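Local structure of beta-ketoacyl synthase (Pseudomonas aeruginosa, 4CW4) at residues V310-A315 with S478-S483; S366-V371 with A482-L487; F355-G360 with V508-H513; E335-I340 with R349-P354. The protein catalyses the first condensation of fatty acid synthesis, joining acetyl-CoA to malonyl-[acyl-carrier protein] to give the acetoacetyl primer, and also accepts short-chain acyl-CoAs. One frame throughout, in Å; residues are numbered along the deposited sequence.

Interaction 1 (V310-A315 with S478-S483)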
loop_
_atom_site.group_PDB
_atom_site.type_symbol
_atom_site.label_atom_id
_atom_site.label_comp_id
_atom_site.label_asym_id
_atom_site.label_seq_id
_atom_site.Cartn_x
_atom_site.Cartn_y
_atom_site.Cartn_z
ATOM N N VAL A 310 -11.692 -5.217 -8.798
ATOM C CA VAL A 310 -11.219 -5.133 -7.419
ATOM C C VAL A 310 -10.671 -6.480 -6.989
ATOM O O VAL A 310 -11.324 -7.500 -7.167
ATOM C CB VAL A 310 -12.365 -4.798 -6.436
ATOM C CG1 VAL A 310 -11.810 -4.525 -5.044
ATOM C CG2 VAL A 310 -13.208 -3.614 -6.910
ATOM N N GLY A 311 -9.483 -6.498 -6.414
ATOM C CA GLY A 311 -8.939 -7.759 -5.951
ATOM C C GLY A 311 -7.605 -7.567 -5.261
ATOM O O GLY A 311 -7.287 -6.467 -4.792
ATOM N N ASN A 312 -6.818 -8.633 -5.211
ATOM C CA ASN A 312 -5.505 -8.607 -4.576
ATOM C C ASN A 312 -4.709 -9.811 -5.058
ATOM O O ASN A 312 -5.262 -10.772 -5.611
ATOM C CB ASN A 312 -5.640 -8.663 -3.049
ATOM C CG ASN A 312 -5.954 -7.320 -2.423
ATOM O OD1 ASN A 312 -7.056 -7.093 -1.917
ATOM N ND2 ASN A 312 -4.986 -6.425 -2.444
ATOM N N SER A 313 -3.401 -9.764 -4.826
ATOM C CA SER A 313 -2.530 -10.870 -5.123
ATOM C C SER A 313 -1.427 -10.923 -4.083
ATOM O O SER A 313 -0.716 -9.938 -3.892
ATOM C CB SER A 313 -1.892 -10.715 -6.486
ATOM O OG SER A 313 -1.142 -11.889 -6.756
ATOM N N GLU A 314 -1.309 -12.048 -3.408
ATOM C CA GLU A 314 -0.292 -12.244 -2.391
ATOM C C GLU A 314 0.325 -13.627 -2.554
ATOM O O GLU A 314 -0.378 -14.630 -2.631
ATOM C CB GLU A 314 -0.872 -12.092 -0.981
ATOM C CG GLU A 314 0.185 -11.832 0.082
ATOM C CD GLU A 314 0.354 -10.368 0.411
ATOM O OE1 GLU A 314 -0.643 -9.681 0.704
ATOM O OE2 GLU A 314 1.505 -9.902 0.433
ATOM N N ALA A 315 1.655 -13.661 -2.593
ATOM C CA ALA A 315 2.420 -14.888 -2.706
ATOM C C ALA A 315 3.522 -14.840 -1.642
ATOM O O ALA A 315 4.675 -14.535 -1.924
ATOM C CB ALA A 315 3.021 -15.026 -4.119
ATOM N N SER A 478 -4.487 -15.808 3.172
ATOM C CA SER A 478 -3.733 -15.221 2.056
ATOM C C SER A 478 -3.485 -13.721 2.208
ATOM O O SER A 478 -3.165 -13.030 1.242
ATOM C CB SER A 478 -4.439 -15.501 0.730
ATOM O OG SER A 478 -5.737 -14.935 0.764
ATOM N N LEU A 479 -3.582 -13.230 3.436
ATOM C CA LEU A 479 -3.089 -11.895 3.781
ATOM C C LEU A 479 -3.942 -10.847 3.051
ATOM O O LEU A 479 -5.133 -10.758 3.334
ATOM C CB LEU A 479 -1.586 -11.766 3.514
ATOM C CG LEU A 479 -0.675 -12.783 4.220
ATOM C CD1 LEU A 479 0.784 -12.412 4.037
ATOM C CD2 LEU A 479 -1.004 -12.944 5.711
ATOM N N ALA A 480 -3.372 -10.068 2.123
ATOM C CA ALA A 480 -4.195 -9.078 1.414
ATOM C C ALA A 480 -5.446 -9.699 0.808
ATOM O O ALA A 480 -6.514 -9.102 0.822
ATOM C CB ALA A 480 -3.423 -8.353 0.305
ATOM N N THR A 481 -5.304 -10.906 0.283
ATOM C CA THR A 481 -6.363 -11.508 -0.513
ATOM C C THR A 481 -7.382 -12.245 0.351
ATOM O O THR A 481 -8.362 -12.772 -0.161
ATOM C CB THR A 481 -5.722 -12.470 -1.534
ATOM O OG1 THR A 481 -4.615 -11.798 -2.141
ATOM C CG2 THR A 481 -6.698 -12.907 -2.615
ATOM N N ALA A 482 -7.168 -12.253 1.661
ATOM C CA ALA A 482 -7.984 -13.090 2.535
ATOM C C ALA A 482 -9.489 -12.838 2.376
ATOM O O ALA A 482 -10.278 -13.764 2.253
ATOM C CB ALA A 482 -7.587 -12.909 3.969
ATOM N N SER A 483 -9.904 -11.580 2.400
ATOM C CA SER A 483 -11.323 -11.288 2.331
ATOM C C SER A 483 -11.889 -11.419 0.928
ATOM O O SER A 483 -13.097 -11.495 0.783
ATOM C CB SER A 483 -11.669 -9.951 2.994
ATOM O OG SER A 483 -10.885 -8.874 2.498
#
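The flat groups are the amide of N312 and the carboxylate of E314, on alternate residues of the strand, both directed at 478-483. A480 lies over one face of the amide, its CB 3.7 Å from N312 ND2 and its O 3.4 Å from N312 OD1; these oxygens are both acceptors, and ND2 donates to the carbonyl of G227. L479 covers one face of the carboxylate, crossing the E314 side chain at about a right angle, with L479 CB 3.6 Å from E314 OE1. The carboxylate receives A480 N, 3.1 Å from E314 OE1 on its anti lone pair. The amides of I229 and M230 also reach its oxygens, a set of donors that probably keeps the buried group ionised. In this thiolase-type ketosynthase fold, 310-315 ends a core strand, while 478-483 is the turn from the predicted catalytic H477 into helix 482-496; L479 also approaches C286, the probable active-site cysteine. The positive phi of L479 (67°) helps fold that turn, which T481 N closes on S478 O at 3.2 Å. T481 suits its place by having two kinds of branch: OG1 rests 3.4 Å from N312 CB while bonded to S366 O, and CG2 faces N312 O.

Interaction 2 (S366-V371 with A482-L487)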
loop_
_atom_site.group_PDB
_atom_site.type_symbol
_atom_site.label_atom_id
_atom_site.label_comp_id
_atom_site.label_asym_id
_atom_site.label_seq_id
_atom_site.Cartn_x
_atom_site.Cartn_y
_atom_site.Cartn_z
ATOM N N SER A 366 -2.794 -16.441 -2.730
ATOM C CA SER A 366 -4.044 -16.322 -3.473
ATOM C C SER A 366 -4.043 -15.061 -4.281
ATOM O O SER A 366 -3.528 -14.032 -3.834
ATOM C CB SER A 366 -5.229 -16.250 -2.522
ATOM O OG SER A 366 -6.460 -16.231 -3.247
ATOM N N SER A 367 -4.625 -15.129 -5.469
ATOM C CA SER A 367 -4.968 -13.918 -6.207
ATOM C C SER A 367 -6.391 -14.075 -6.677
ATOM O O SER A 367 -6.750 -15.088 -7.268
ATOM C CB SER A 367 -4.046 -13.651 -7.397
ATOM O OG SER A 367 -4.411 -12.425 -8.020
ATOM N N GLN A 368 -7.199 -13.049 -6.427
ATOM C CA GLN A 368 -8.639 -13.078 -6.671
ATOM C C GLN A 368 -9.077 -11.714 -7.162
ATOM O O GLN A 368 -8.601 -10.711 -6.648
ATOM C CB GLN A 368 -9.386 -13.363 -5.368
ATOM C CG GLN A 368 -9.059 -14.663 -4.669
ATOM C CD GLN A 368 -9.782 -15.842 -5.254
ATOM O OE1 GLN A 368 -9.972 -15.933 -6.467
ATOM N NE2 GLN A 368 -10.184 -16.767 -4.396
ATOM N N TYR A 369 -10.015 -11.700 -8.103
ATOM C CA TYR A 369 -10.626 -10.470 -8.603
ATOM C C TYR A 369 -12.134 -10.615 -8.751
ATOM O O TYR A 369 -12.632 -11.672 -9.132
ATOM C CB TYR A 369 -10.004 -10.043 -9.953
ATOM C CG TYR A 369 -8.606 -9.600 -9.741
ATOM C CD1 TYR A 369 -8.346 -8.340 -9.232
ATOM C CD2 TYR A 369 -7.540 -10.465 -9.964
ATOM C CE1 TYR A 369 -7.062 -7.945 -8.961
ATOM C CE2 TYR A 369 -6.262 -10.082 -9.695
ATOM C CZ TYR A 369 -6.022 -8.829 -9.193
ATOM O OH TYR A 369 -4.738 -8.412 -8.893
ATOM N N VAL A 370 -12.848 -9.533 -8.458
ATOM C CA VAL A 370 -14.242 -9.422 -8.863
ATOM C C VAL A 370 -14.349 -8.268 -9.845
ATOM O O VAL A 370 -13.579 -7.292 -9.778
ATOM C CB VAL A 370 -15.221 -9.189 -7.678
ATOM C CG1 VAL A 370 -15.241 -10.422 -6.750
ATOM C CG2 VAL A 370 -14.901 -7.907 -6.920
ATOM N N VAL A 371 -15.297 -8.389 -10.762
ATOM C CA VAL A 371 -15.589 -7.330 -11.722
ATOM C C VAL A 371 -16.924 -6.740 -11.327
ATOM O O VAL A 371 -17.913 -7.454 -11.279
ATOM C CB VAL A 371 -15.655 -7.856 -13.159
ATOM C CG1 VAL A 371 -15.832 -6.706 -14.139
ATOM C CG2 VAL A 371 -14.424 -8.665 -13.498
ATOM N N ALA A 482 -7.168 -12.253 1.661
ATOM C CA ALA A 482 -7.984 -13.090 2.535
ATOM C C ALA A 482 -9.489 -12.838 2.376
ATOM O O ALA A 482 -10.278 -13.764 2.253
ATOM C CB ALA A 482 -7.587 -12.909 3.969
ATOM N N SER A 483 -9.904 -11.580 2.400
ATOM C CA SER A 483 -11.323 -11.288 2.331
ATOM C C SER A 483 -11.889 -11.419 0.928
ATOM O O SER A 483 -13.097 -11.495 0.783
ATOM C CB SER A 483 -11.669 -9.951 2.994
ATOM O OG SER A 483 -10.885 -8.874 2.498
ATOM N N ALA A 484 -11.042 -11.499 -0.087
ATOM C CA ALA A 484 -11.494 -11.887 -1.419
ATOM C C ALA A 484 -11.785 -13.403 -1.465
ATOM O O ALA A 484 -12.763 -13.824 -2.049
ATOM C CB ALA A 484 -10.472 -11.509 -2.494
ATOM N N ASP A 485 -10.936 -14.219 -0.851
ATOM C CA ASP A 485 -11.244 -15.647 -0.713
ATOM C C ASP A 485 -12.620 -15.826 -0.047
ATOM O O ASP A 485 -13.409 -16.695 -0.422
ATOM C CB ASP A 485 -10.192 -16.378 0.143
ATOM C CG ASP A 485 -8.825 -16.477 -0.521
ATOM O OD1 ASP A 485 -8.730 -16.457 -1.771
ATOM O OD2 ASP A 485 -7.837 -16.623 0.242
ATOM N N GLN A 486 -12.886 -15.017 0.981
ATOM C CA GLN A 486 -14.191 -15.044 1.654
ATOM C C GLN A 486 -15.337 -14.669 0.715
ATOM O O GLN A 486 -16.335 -15.390 0.613
ATOM C CB GLN A 486 -14.198 -14.124 2.887
ATOM C CG GLN A 486 -13.247 -14.527 4.004
ATOM C CD GLN A 486 -13.162 -13.440 5.079
ATOM O OE1 GLN A 486 -12.564 -12.386 4.878
ATOM N NE2 GLN A 486 -13.770 -13.683 6.199
ATOM N N LEU A 487 -15.217 -13.522 0.055
ATOM C CA LEU A 487 -16.264 -13.036 -0.840
ATOM C C LEU A 487 -16.565 -14.056 -1.928
ATOM O O LEU A 487 -17.713 -14.367 -2.193
ATOM C CB LEU A 487 -15.864 -11.682 -1.460
ATOM C CG LEU A 487 -16.869 -11.143 -2.507
ATOM C CD1 LEU A 487 -18.256 -11.085 -1.939
ATOM C CD2 LEU A 487 -16.466 -9.754 -3.050
#
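Hydrogen bonding converges on D485 OD1. S366, with OG anti to its backbone N, puts that hydroxyl 2.7 Å from D485 OD1 and donates to the syn lone pair. Q368 arrives on the other side of the same oxygen: its chain bends at chi2 (-81°), so NE2 reaches the anti lone pair of D485 OD1 at 3.0 Å, with the acceptor near the amide plane and the amide and carboxylate planes 67° apart. N19 ND2 is a third donor to OD1, S478 OG serves OD2, and Q368 OE1 pairs with S24. An aspartate fits because its short arm fixes the acceptor in the first turn of helix 482-496, where the helix dipole would probably help hold its charge. The strand and this helix approach to 8.0 Å between their axes, their directions 57° apart; such a helix buried against a core sheet beside helix 288-301 is consistent with the central layer of the layered thiolase fold. In the apolar packing, A484 is small enough for its CB to sit 3.6 Å from Q368 CB, and V370 CG1 meets L487 CD2 at 4.0 Å, the two side chains crossing at about a right angle. F289 touches both A484 and L487.

Interaction 3 (F355-G360 with V508-H513); sequences FGENCG and VADDVH
F355 opens the contact with its carbonyl. Its backbone adopts a left-handed conformation (phi 67°), and F355 O accepts from A509 N at 2.9 Å, nearly straight (162°), on a lone pair. The same oxygen receives the C-H of V508 CA at 3.4 Å and is flanked by methyls of V508 and V512. The F355 ring meets V512 obliquely, CD1 lying 4.2 Å from V512 CG1. Next comes G356, its C 3.8 Å from A509 CB; alanine suits that position because its lone methyl fits against a main chain. E357 is bent at chi2, which curls its carboxylate back over A509. There water 1 donates to both E357 OE2, at 2.5 Å, and D510 OD2, at 2.7 Å, so one molecule bridges two acids that would otherwise probably repel. N358 reaches R447 of helix 444-461 through OD1, and D511 forms a salt bridge to that arginine. The partner segment holds its shape as a type I beta turn from A509 to V512, docked on the loop that begins with the Phe of the Arg-Pro-Phe sequence (R353 to F355) familiar from beta-ketoacyl synthases, with F355 about 7 Å from the predicted catalytic H439, side chain to side chain.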
loop_
_atom_site.group_PDB
_atom_site.type_symbol
_atom_site.label_atom_id
_atom_site.label_comp_id
_atom_site.label_asym_id
_atom_site.label_seq_id
_atom_site.Cartn_x
_atom_site.Cartn_y
_atom_site.Cartn_z
ATOM N N PHE A 355 -12.158 -21.513 15.118
ATOM C CA PHE A 355 -13.138 -21.749 16.181
ATOM C C PHE A 355 -13.001 -23.079 16.916
ATOM O O PHE A 355 -13.786 -23.348 17.811
ATOM C CB PHE A 355 -14.565 -21.514 15.674
ATOM C CG PHE A 355 -14.768 -20.106 15.188
ATOM C CD1 PHE A 355 -14.796 -19.045 16.078
ATOM C CD2 PHE A 355 -14.855 -19.844 13.844
ATOM C CE1 PHE A 355 -14.905 -17.748 15.622
ATOM C CE2 PHE A 355 -14.990 -18.554 13.379
ATOM C CZ PHE A 355 -15.027 -17.500 14.270
ATOM N N GLY A 356 -11.980 -23.871 16.572
ATOM C CA GLY A 356 -11.670 -25.078 17.302
ATOM C C GLY A 356 -10.483 -24.889 18.213
ATOM O O GLY A 356 -9.949 -23.797 18.301
ATOM N N GLU A 357 -10.089 -25.949 18.911
ATOM C CA GLU A 357 -8.750 -25.975 19.496
ATOM C C GLU A 357 -7.771 -25.618 18.369
ATOM O O GLU A 357 -7.809 -26.205 17.287
ATOM C CB GLU A 357 -8.423 -27.335 20.105
ATOM C CG GLU A 357 -9.365 -27.754 21.226
ATOM C CD GLU A 357 -9.303 -26.829 22.423
ATOM O OE1 GLU A 357 -8.197 -26.349 22.748
ATOM O OE2 GLU A 357 -10.369 -26.572 23.031
ATOM N N ASN A 358 -6.921 -24.626 18.603
ATOM C CA ASN A 358 -6.074 -24.113 17.536
ATOM C C ASN A 358 -4.852 -23.399 18.092
ATOM O O ASN A 358 -4.705 -23.273 19.319
ATOM C CB ASN A 358 -6.879 -23.257 16.523
ATOM C CG ASN A 358 -7.537 -22.037 17.142
ATOM O OD1 ASN A 358 -7.070 -21.498 18.147
ATOM N ND2 ASN A 358 -8.602 -21.546 16.493
ATOM N N CYS A 359 -3.946 -22.989 17.203
ATOM C CA CYS A 359 -2.646 -22.503 17.659
ATOM C C CYS A 359 -1.928 -21.597 16.663
ATOM O O CYS A 359 -0.696 -21.546 16.637
ATOM C CB CYS A 359 -1.761 -23.694 18.016
ATOM S SG CYS A 359 -1.474 -24.867 16.653
ATOM N N GLY A 360 -2.694 -20.821 15.898
ATOM C CA GLY A 360 -2.114 -19.831 15.001
ATOM C C GLY A 360 -2.578 -20.028 13.572
ATOM O O GLY A 360 -3.064 -21.106 13.196
ATOM N N VAL A 508 -16.286 -27.143 18.415
ATOM C CA VAL A 508 -15.956 -25.762 18.690
ATOM C C VAL A 508 -15.279 -25.689 20.058
ATOM O O VAL A 508 -15.698 -26.371 21.001
ATOM C CB VAL A 508 -17.250 -24.927 18.611
ATOM C CG1 VAL A 508 -17.020 -23.523 19.095
ATOM C CG2 VAL A 508 -17.784 -24.939 17.174
ATOM N N ALA A 509 -14.200 -24.917 20.167
ATOM C CA ALA A 509 -13.509 -24.799 21.448
ATOM C C ALA A 509 -14.442 -24.325 22.560
ATOM O O ALA A 509 -15.361 -23.530 22.326
ATOM C CB ALA A 509 -12.287 -23.875 21.346
ATOM N N ASP A 510 -14.167 -24.793 23.777
ATOM C CA ASP A 510 -15.018 -24.495 24.919
ATOM C C ASP A 510 -15.149 -23.009 25.229
ATOM O O ASP A 510 -16.127 -22.607 25.832
ATOM C CB ASP A 510 -14.496 -25.212 26.165
ATOM C CG ASP A 510 -14.523 -26.714 26.024
ATOM O OD1 ASP A 510 -15.609 -27.287 26.228
ATOM O OD2 ASP A 510 -13.467 -27.307 25.698
ATOM N N ASP A 511 -14.180 -22.191 24.823
ATOM C CA ASP A 511 -14.216 -20.767 25.163
ATOM C C ASP A 511 -14.866 -19.898 24.090
ATOM O O ASP A 511 -14.927 -18.685 24.226
ATOM C CB ASP A 511 -12.827 -20.235 25.553
ATOM C CG ASP A 511 -11.781 -20.399 24.457
ATOM O OD1 ASP A 511 -12.149 -20.734 23.307
ATOM O OD2 ASP A 511 -10.576 -20.156 24.765
ATOM N N VAL A 512 -15.352 -20.511 23.011
ATOM C CA VAL A 512 -16.001 -19.751 21.959
ATOM C C VAL A 512 -17.417 -19.358 22.400
ATOM O O VAL A 512 -18.139 -20.158 22.992
ATOM C CB VAL A 512 -16.037 -20.566 20.671
ATOM C CG1 VAL A 512 -16.949 -19.921 19.631
ATOM C CG2 VAL A 512 -14.609 -20.734 20.117
ATOM N N HIS A 513 -17.807 -18.127 22.093
ATOM C CA HIS A 513 -19.139 -17.621 22.441
ATOM C C HIS A 513 -20.130 -18.039 21.348
ATOM O O HIS A 513 -20.031 -17.567 20.218
ATOM C CB HIS A 513 -19.110 -16.099 22.546
ATOM C CG HIS A 513 -18.220 -15.575 23.627
ATOM N ND1 HIS A 513 -18.523 -14.434 24.344
ATOM C CD2 HIS A 513 -17.025 -16.004 24.098
ATOM C CE1 HIS A 513 -17.558 -14.188 25.207
ATOM N NE2 HIS A 513 -16.636 -15.122 25.080
HETATM O O HOH W 1 -11.261 -25.847 25.283
#

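Interaction 4 (E335-I340 with R349-P354)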
loop_
_atom_site.group_PDB
_atom_site.type_symbol
_atom_site.label_atom_id
_atom_site.label_comp_id
_atom_site.label_asym_id
_atom_site.label_seq_id
_atom_site.Cartn_x
_atom_site.Cartn_y
_atom_site.Cartn_z
ATOM N N GLU A 335 5.020 -28.028 16.449
ATOM C CA GLU A 335 4.890 -28.322 17.867
ATOM C C GLU A 335 3.517 -27.936 18.416
ATOM O O GLU A 335 2.959 -28.650 19.249
ATOM C CB GLU A 335 5.995 -27.644 18.671
ATOM C CG GLU A 335 7.343 -28.328 18.543
ATOM C CD GLU A 335 7.327 -29.808 18.962
ATOM O OE1 GLU A 335 6.622 -30.190 19.922
ATOM O OE2 GLU A 335 8.025 -30.593 18.309
ATOM N N GLY A 336 2.964 -26.823 17.938
ATOM C CA GLY A 336 1.641 -26.405 18.366
ATOM C C GLY A 336 0.595 -27.440 18.004
ATOM O O GLY A 336 -0.257 -27.799 18.812
ATOM N N LEU A 337 0.663 -27.945 16.778
ATOM C CA LEU A 337 -0.286 -28.944 16.336
ATOM C C LEU A 337 -0.095 -30.277 17.054
ATOM O O LEU A 337 -1.060 -31.004 17.293
ATOM C CB LEU A 337 -0.203 -29.121 14.819
ATOM C CG LEU A 337 -0.622 -27.883 14.016
ATOM C CD1 LEU A 337 -0.181 -28.005 12.565
ATOM C CD2 LEU A 337 -2.145 -27.671 14.107
ATOM N N ARG A 338 1.145 -30.608 17.403
ATOM C CA ARG A 338 1.406 -31.827 18.165
ATOM C C ARG A 338 0.678 -31.794 19.500
ATOM O O ARG A 338 0.197 -32.819 19.978
ATOM C CB ARG A 338 2.907 -31.997 18.387
ATOM C CG ARG A 338 3.636 -32.492 17.157
ATOM C CD ARG A 338 5.139 -32.601 17.414
ATOM N NE ARG A 338 5.820 -33.352 16.360
ATOM C CZ ARG A 338 7.134 -33.336 16.151
ATOM N NH1 ARG A 338 7.932 -32.611 16.934
ATOM N NH2 ARG A 338 7.660 -34.062 15.174
ATOM N N LEU A 339 0.605 -30.618 20.104
ATOM C CA LEU A 339 -0.077 -30.466 21.387
ATOM C C LEU A 339 -1.573 -30.661 21.221
ATOM O O LEU A 339 -2.204 -31.304 22.055
ATOM C CB LEU A 339 0.203 -29.089 21.992
ATOM C CG LEU A 339 1.594 -28.894 22.591
ATOM C CD1 LEU A 339 1.792 -27.462 23.044
ATOM C CD2 LEU A 339 1.821 -29.832 23.766
ATOM N N ILE A 340 -2.140 -30.106 20.150
ATOM C CA ILE A 340 -3.568 -30.250 19.899
ATOM C C ILE A 340 -3.934 -31.704 19.605
ATOM O O ILE A 340 -4.951 -32.203 20.089
ATOM C CB ILE A 340 -4.021 -29.331 18.753
ATOM C CG1 ILE A 340 -3.973 -27.879 19.227
ATOM C CG2 ILE A 340 -5.470 -29.658 18.287
ATOM C CD1 ILE A 340 -4.035 -26.892 18.131
ATOM N N ARG A 349 -2.871 -31.074 7.003
ATOM C CA ARG A 349 -4.095 -30.680 6.311
ATOM C C ARG A 349 -5.108 -30.059 7.253
ATOM O O ARG A 349 -6.026 -29.375 6.801
ATOM C CB ARG A 349 -4.698 -31.865 5.557
ATOM C CG ARG A 349 -3.753 -32.308 4.445
ATOM C CD ARG A 349 -4.148 -33.530 3.647
ATOM N NE ARG A 349 -3.212 -33.633 2.514
ATOM C CZ ARG A 349 -2.022 -34.218 2.561
ATOM N NH1 ARG A 349 -1.613 -34.835 3.667
ATOM N NH2 ARG A 349 -1.246 -34.223 1.487
ATOM N N ARG A 350 -4.924 -30.267 8.555
ATOM C CA ARG A 350 -5.818 -29.680 9.555
ATOM C C ARG A 350 -5.084 -28.593 10.344
ATOM O O ARG A 350 -5.425 -28.303 11.492
ATOM C CB ARG A 350 -6.362 -30.761 10.482
ATOM C CG ARG A 350 -7.247 -31.765 9.745
ATOM C CD ARG A 350 -7.701 -32.894 10.641
ATOM N NE ARG A 350 -8.549 -32.423 11.726
ATOM C CZ ARG A 350 -8.985 -33.160 12.735
ATOM N NH1 ARG A 350 -8.661 -34.441 12.825
ATOM N NH2 ARG A 350 -9.738 -32.599 13.674
ATOM N N ALA A 351 -4.096 -27.951 9.723
ATOM C CA ALA A 351 -3.353 -26.913 10.440
ATOM C C ALA A 351 -4.240 -25.721 10.797
ATOM O O ALA A 351 -4.002 -25.045 11.797
ATOM C CB ALA A 351 -2.162 -26.446 9.642
ATOM N N SER A 352 -5.243 -25.475 9.964
ATOM C CA SER A 352 -6.133 -24.330 10.124
ATOM C C SER A 352 -7.501 -24.781 10.638
ATOM O O SER A 352 -8.274 -25.434 9.923
ATOM C CB SER A 352 -6.258 -23.581 8.808
ATOM O OG SER A 352 -6.936 -22.353 9.008
ATOM N N ARG A 353 -7.763 -24.421 11.894
ATOM C CA ARG A 353 -8.896 -24.908 12.685
ATOM C C ARG A 353 -9.699 -23.744 13.290
ATOM O O ARG A 353 -9.709 -23.560 14.511
ATOM C CB ARG A 353 -8.352 -25.794 13.825
ATOM C CG ARG A 353 -7.801 -27.128 13.351
ATOM C CD ARG A 353 -6.800 -27.700 14.369
ATOM N NE ARG A 353 -6.286 -29.034 14.060
ATOM C CZ ARG A 353 -6.748 -30.174 14.571
ATOM N NH1 ARG A 353 -7.791 -30.176 15.403
ATOM N NH2 ARG A 353 -6.165 -31.325 14.244
ATOM N N PRO A 354 -10.272 -22.882 12.441
ATOM C CA PRO A 354 -11.061 -21.750 12.958
ATOM C C PRO A 354 -12.106 -22.202 13.983
ATOM O O PRO A 354 -12.819 -23.156 13.734
ATOM C CB PRO A 354 -11.744 -21.194 11.700
ATOM C CG PRO A 354 -10.907 -21.669 10.557
ATOM C CD PRO A 354 -10.389 -23.024 10.987
#
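Helix 334-341 of the ketosynthase domain packs here against the irregular loop that follows it in the chain, a helix-on-loop contact in which aliphatic side chains of the helix meet an alanine and an arginine. L337 and I340, one helical turn apart, both direct their side chains at the loop, and each finds a different surface. L337, with CG anti to its carbonyl carbon (chi1 -65°), spreads its two methyls over A351: CD1 is 3.9 Å from A351 CB, while CD2 lies near A351 CA and comes obliquely to the R353 guanidinium. Leucine fits because its fork straddles a small residue, and alanine because it lets that fork come down close to the backbone. I340 and R353 instead reach toward each other tip to tip. The isoleucine lays CG2 over one face of the guanidinium, 3.7 Å from R353 NH1 and offset toward its rim, so that a branched aliphatic group meets the flat, weakly solvated face of an arginine. R353 gets there by running extended from CG to NE, then turning at chi4 (-98°). Its NE also makes a weak bond of 2.8 Å to R350 O, which helps hold the group's rotation. The nearness of the two positive charges of R350 and R353 is probably eased by D506, which forms a salt bridge with R350 NH2, while R350 NE binds T504 O. R353 NH2 lies in turn 3.5 Å above the plane of the R350 guanidinium.

In the fold
Interaction 1 opens first along the chain, at core strand 307-314. Interaction 4 then closes a short loop between helix 334-341 and residues 349-354, nested inside the span of interaction 1. Interaction 3 opens directly afterwards at 355-360, touching interaction 4 through N358 and C359, and interaction 2 opens at strand 366-374. The returning chain closes 1 and 2 at 478-487, where they share A482 and S483, so neighbouring antiparallel strands meet one buried helix and the turn leading into it. Interaction 3 closes last, enclosing interaction 2 and crossing interaction 1. Interaction 3 joins two peripheral loops and 4 packs helix 334-341 on a loop, their centres about 23 to 25 Å from those of 1 and 2.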